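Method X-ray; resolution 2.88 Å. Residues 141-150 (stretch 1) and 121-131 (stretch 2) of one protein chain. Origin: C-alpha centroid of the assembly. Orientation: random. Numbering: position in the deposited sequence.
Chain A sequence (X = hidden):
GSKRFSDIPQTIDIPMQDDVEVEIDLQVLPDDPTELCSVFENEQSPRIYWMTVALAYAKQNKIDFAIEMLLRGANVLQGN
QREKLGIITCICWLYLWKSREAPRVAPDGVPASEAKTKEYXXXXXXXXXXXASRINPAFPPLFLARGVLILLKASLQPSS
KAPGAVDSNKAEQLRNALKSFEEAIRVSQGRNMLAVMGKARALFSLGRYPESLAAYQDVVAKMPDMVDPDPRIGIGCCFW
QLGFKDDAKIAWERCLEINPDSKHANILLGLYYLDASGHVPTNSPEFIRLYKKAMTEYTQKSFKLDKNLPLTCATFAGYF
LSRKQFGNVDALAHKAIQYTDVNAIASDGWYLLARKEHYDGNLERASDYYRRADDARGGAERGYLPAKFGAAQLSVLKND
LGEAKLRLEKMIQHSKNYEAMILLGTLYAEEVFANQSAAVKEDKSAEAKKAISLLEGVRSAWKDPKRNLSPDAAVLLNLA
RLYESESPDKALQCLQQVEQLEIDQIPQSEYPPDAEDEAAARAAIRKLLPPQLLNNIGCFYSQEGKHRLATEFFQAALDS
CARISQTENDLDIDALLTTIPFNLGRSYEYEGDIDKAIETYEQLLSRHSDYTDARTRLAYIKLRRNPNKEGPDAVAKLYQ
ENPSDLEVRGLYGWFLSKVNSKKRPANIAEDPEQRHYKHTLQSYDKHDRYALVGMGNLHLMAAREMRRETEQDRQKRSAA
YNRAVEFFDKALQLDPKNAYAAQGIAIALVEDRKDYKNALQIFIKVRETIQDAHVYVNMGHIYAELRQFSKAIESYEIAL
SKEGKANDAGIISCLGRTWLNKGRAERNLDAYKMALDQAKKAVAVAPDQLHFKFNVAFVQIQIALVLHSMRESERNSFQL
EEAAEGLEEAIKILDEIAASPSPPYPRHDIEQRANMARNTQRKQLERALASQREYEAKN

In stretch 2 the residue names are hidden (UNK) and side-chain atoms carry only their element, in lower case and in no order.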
# COMPACT_ATOMS: atom_id res chain seq x y z
N PRO A 141 8.61 60.69 1.41
CA PRO A 141 8.50 59.84 0.24
C PRO A 141 9.62 58.83 0.12
O PRO A 141 9.45 57.80 -0.52
CB PRO A 141 8.52 60.85 -0.91
CG PRO A 141 7.96 62.10 -0.31
CD PRO A 141 8.53 62.13 1.06
N LEU A 142 10.75 59.11 0.73
CA LEU A 142 11.87 58.19 0.74
C LEU A 142 11.69 57.07 1.75
O LEU A 142 12.24 55.98 1.57
CB LEU A 142 13.17 58.94 1.00
CG LEU A 142 13.75 59.74 -0.17
CD1 LEU A 142 15.13 60.24 0.23
CD2 LEU A 142 13.85 58.88 -1.42
N PHE A 143 10.95 57.33 2.82
CA PHE A 143 10.60 56.28 3.77
C PHE A 143 9.66 55.30 3.11
O PHE A 143 9.81 54.10 3.27
CB PHE A 143 9.91 56.84 5.01
CG PHE A 143 10.79 57.71 5.86
CD1 PHE A 143 12.10 57.35 6.16
CD2 PHE A 143 10.27 58.88 6.41
CE1 PHE A 143 12.89 58.17 6.96
CE2 PHE A 143 11.05 59.69 7.21
CZ PHE A 143 12.36 59.33 7.49
N LEU A 144 8.66 55.82 2.41
CA LEU A 144 7.81 54.99 1.57
C LEU A 144 8.62 54.15 0.60
O LEU A 144 8.49 52.91 0.61
CB LEU A 144 6.80 55.83 0.79
CG LEU A 144 5.36 55.80 1.29
CD1 LEU A 144 4.43 56.45 0.28
CD2 LEU A 144 4.87 54.40 1.60
N ALA A 145 9.43 54.83 -0.22
CA ALA A 145 10.28 54.21 -1.24
C ALA A 145 11.09 53.04 -0.69
O ALA A 145 11.20 52.02 -1.34
CB ALA A 145 11.23 55.25 -1.84
N ARG A 146 11.65 53.21 0.51
CA ARG A 146 12.40 52.14 1.15
C ARG A 146 11.54 50.94 1.42
O ARG A 146 11.90 49.81 1.10
CB ARG A 146 12.98 52.61 2.48
CG ARG A 146 14.12 53.59 2.31
CD ARG A 146 15.20 53.00 1.44
NE ARG A 146 15.93 51.94 2.11
CZ ARG A 146 17.23 51.99 2.40
NH1 ARG A 146 17.96 53.06 2.06
NH2 ARG A 146 17.80 50.96 3.01
N GLY A 147 10.39 51.18 2.02
CA GLY A 147 9.45 50.11 2.27
C GLY A 147 9.19 49.35 0.98
O GLY A 147 9.45 48.14 0.89
N VAL A 148 8.72 50.09 -0.02
CA VAL A 148 8.25 49.46 -1.24
C VAL A 148 9.38 48.64 -1.85
O VAL A 148 9.19 47.49 -2.22
CB VAL A 148 7.73 50.49 -2.23
CG1 VAL A 148 7.36 49.83 -3.54
CG2 VAL A 148 6.52 51.18 -1.65
N LEU A 149 10.55 49.25 -1.93
CA LEU A 149 11.70 48.62 -2.53
C LEU A 149 11.95 47.32 -1.82
O LEU A 149 12.09 46.27 -2.43
CB LEU A 149 12.93 49.51 -2.39
CG LEU A 149 14.24 49.02 -3.02
CD1 LEU A 149 14.27 49.34 -4.50
CD2 LEU A 149 15.42 49.68 -2.32
N ILE A 150 11.98 47.38 -0.51
CA ILE A 150 12.33 46.22 0.25
C ILE A 150 11.33 45.11 -0.04
O ILE A 150 11.71 43.96 -0.26
CB ILE A 150 12.44 46.55 1.76
CG1 ILE A 150 13.59 47.55 2.00
CG2 ILE A 150 12.69 45.28 2.57
CD1 ILE A 150 13.71 48.02 3.42
N UNK A 121 16.24 47.17 -12.55
CA UNK A 121 15.50 48.37 -12.09
C UNK A 121 15.53 48.52 -10.55
O UNK A 121 15.58 49.63 -10.01
c UNK A 121 13.27 47.48 -16.24
c UNK A 121 13.36 47.41 -14.86
c UNK A 121 13.96 48.42 -14.12
c UNK A 121 13.77 48.58 -16.91
c UNK A 121 14.46 49.52 -14.82
o UNK A 121 13.67 48.63 -18.27
c UNK A 121 14.37 49.60 -16.20
c UNK A 121 14.06 48.34 -12.62
N UNK A 122 15.52 47.39 -9.85
CA UNK A 122 15.58 47.42 -8.39
C UNK A 122 16.88 48.02 -7.93
O UNK A 122 16.88 48.98 -7.18
c UNK A 122 15.39 46.02 -7.80
c UNK A 122 13.89 44.27 -6.82
c UNK A 122 13.98 45.70 -7.30
c UNK A 122 12.91 45.94 -8.35
N UNK A 123 17.98 47.48 -8.41
CA UNK A 123 19.29 47.99 -8.08
C UNK A 123 19.42 49.46 -8.47
O UNK A 123 19.95 50.26 -7.71
c UNK A 123 20.36 47.17 -8.77
n UNK A 123 22.47 46.34 -10.40
c UNK A 123 22.85 46.82 -9.20
o UNK A 123 24.00 46.71 -8.78
c UNK A 123 21.78 47.51 -8.35
N UNK A 124 18.91 49.83 -9.65
CA UNK A 124 18.94 51.25 -10.05
C UNK A 124 18.13 52.14 -9.09
O UNK A 124 18.54 53.26 -8.76
c UNK A 124 18.63 51.11 -13.92
c UNK A 124 20.65 51.76 -12.61
c UNK A 124 19.35 50.97 -12.59
c UNK A 124 18.42 51.42 -11.46
N UNK A 125 16.99 51.64 -8.66
CA UNK A 125 16.16 52.32 -7.68
C UNK A 125 16.90 52.49 -6.36
O UNK A 125 16.77 53.51 -5.71
c UNK A 125 14.87 51.55 -7.46
N UNK A 126 17.64 51.47 -5.96
CA UNK A 126 18.43 51.55 -4.72
C UNK A 126 19.44 52.72 -4.78
O UNK A 126 19.51 53.52 -3.85
c UNK A 126 18.32 49.02 -4.40
c UNK A 126 19.21 50.25 -4.40
o UNK A 126 20.26 50.07 -5.35
N UNK A 127 20.19 52.84 -5.89
CA UNK A 127 21.21 53.90 -6.05
C UNK A 127 20.58 55.30 -6.00
O UNK A 127 21.00 56.14 -5.21
c UNK A 127 22.21 52.34 -7.84
o UNK A 127 23.68 53.24 -9.51
c UNK A 127 22.02 53.77 -7.35
n UNK A 127 23.35 51.01 -9.51
c UNK A 127 23.15 52.23 -9.03
N UNK A 128 19.56 55.53 -6.83
CA UNK A 128 18.83 56.81 -6.84
C UNK A 128 18.29 57.17 -5.47
O UNK A 128 18.45 58.27 -4.95
o UNK A 128 18.10 56.38 -9.10
c UNK A 128 17.66 56.77 -7.82
N UNK A 129 17.62 56.21 -4.88
CA UNK A 129 17.19 56.33 -3.50
C UNK A 129 18.31 56.72 -2.54
O UNK A 129 18.12 57.57 -1.68
c UNK A 129 15.23 55.50 -1.05
c UNK A 129 16.01 53.18 -1.63
c UNK A 129 16.36 54.66 -1.61
c UNK A 129 16.64 54.99 -3.07
N UNK A 130 19.46 56.07 -2.67
CA UNK A 130 20.62 56.44 -1.87
C UNK A 130 21.08 57.87 -2.14
O UNK A 130 21.37 58.61 -1.20
c UNK A 130 21.74 55.42 -2.05
c UNK A 130 21.48 54.16 -1.25
o UNK A 130 21.15 53.11 -1.79
n UNK A 130 21.60 54.26 0.06
N UNK A 131 21.09 58.27 -3.41
CA UNK A 131 21.43 59.65 -3.78
C UNK A 131 20.51 60.64 -3.09
O UNK A 131 20.95 61.62 -2.50
c UNK A 131 21.35 59.89 -5.30
o UNK A 131 21.88 58.74 -7.33
o UNK A 131 23.14 58.25 -5.60
c UNK A 131 22.19 58.89 -6.12

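Both stretches are helical, and their axes run nearly antiparallel, at 158°, with a closest approach of 10.9 Å.

Position 121 has one carbon, then a ring of six carbons bearing one oxygen. It touches nothing on stretch 1. The phenol ring identifies Tyr-121.

Position 122 has four carbons, forked at the second. Its backbone O is 3.8 Å from Leu-149 CD1. The fork means Leu-122.

Position 123 has three carbons, the third carrying one oxygen and one nitrogen. Its CA-to-CB bond points away from stretch 1, and it makes no contact there. This is a long amide, Gln-123.

Position 124 has four carbons, forked at the second, and is out of reach of stretch 1. It is Leu-124.

Position 125 has a single carbon. That carbon, CB, is 3.7 Å from Leu-149 CD1. It is Ala-125, part of the hole that holds Leu-149.

Position 126 has one carbon carrying one oxygen and one carbon. The outer carbon is 3.6 Å from Leu-149 CD2. The branch at CB gives Thr-126. Its OG1 donates a very short hydrogen bond of 2.4 Å to Gln-123 O, so the hydroxyl is turned back to its own helix while CG2 meets the leucine.

Position 127 has three carbons, the third carrying one oxygen and one nitrogen. It is exposed and makes no contact with stretch 1. It is Gln-127.

Position 128 has one carbon, then one oxygen. It does not reach stretch 1. It is Ser-128, whose OG donates a hydrogen bond of 3.2 Å to Leu-124 O.

Position 129 has four carbons, forked at the second. They touch Leu-142, Ala-145, Arg-146 and Leu-149. It is Leu-129. Its CD1 is 3.7 Å from Leu-142 CD2, and its CD2 is 3.2 Å from Arg-146 CD.

Position 130 has two carbons, the second carrying one oxygen and one nitrogen. Its CA-to-CB bond points away, but its end comes nearer, beside the Arg-146 guanidinium. It is Asn-130.

Position 131 has two carbons, the second carrying two oxygens. Its CA-to-CB bond points away from stretch 1. The carboxylate marks Asp-131.

The contact works by two leucines packing as knobs into holes. Leu-129 sits among Leu-142, Ala-145, Arg-146 and Leu-149. Leu-149 sits among Leu-122, Ala-125, Thr-126 and Leu-129. The knobs also meet each other, with Leu-149 CD2 3.6 Å from Leu-129 CD2. No hydrogen bond crosses between the stretches. The contact is small, burying 364 Å² in all, and rests mainly on apolar packing.

Stretch 2 121-131: YLQLATQSLND
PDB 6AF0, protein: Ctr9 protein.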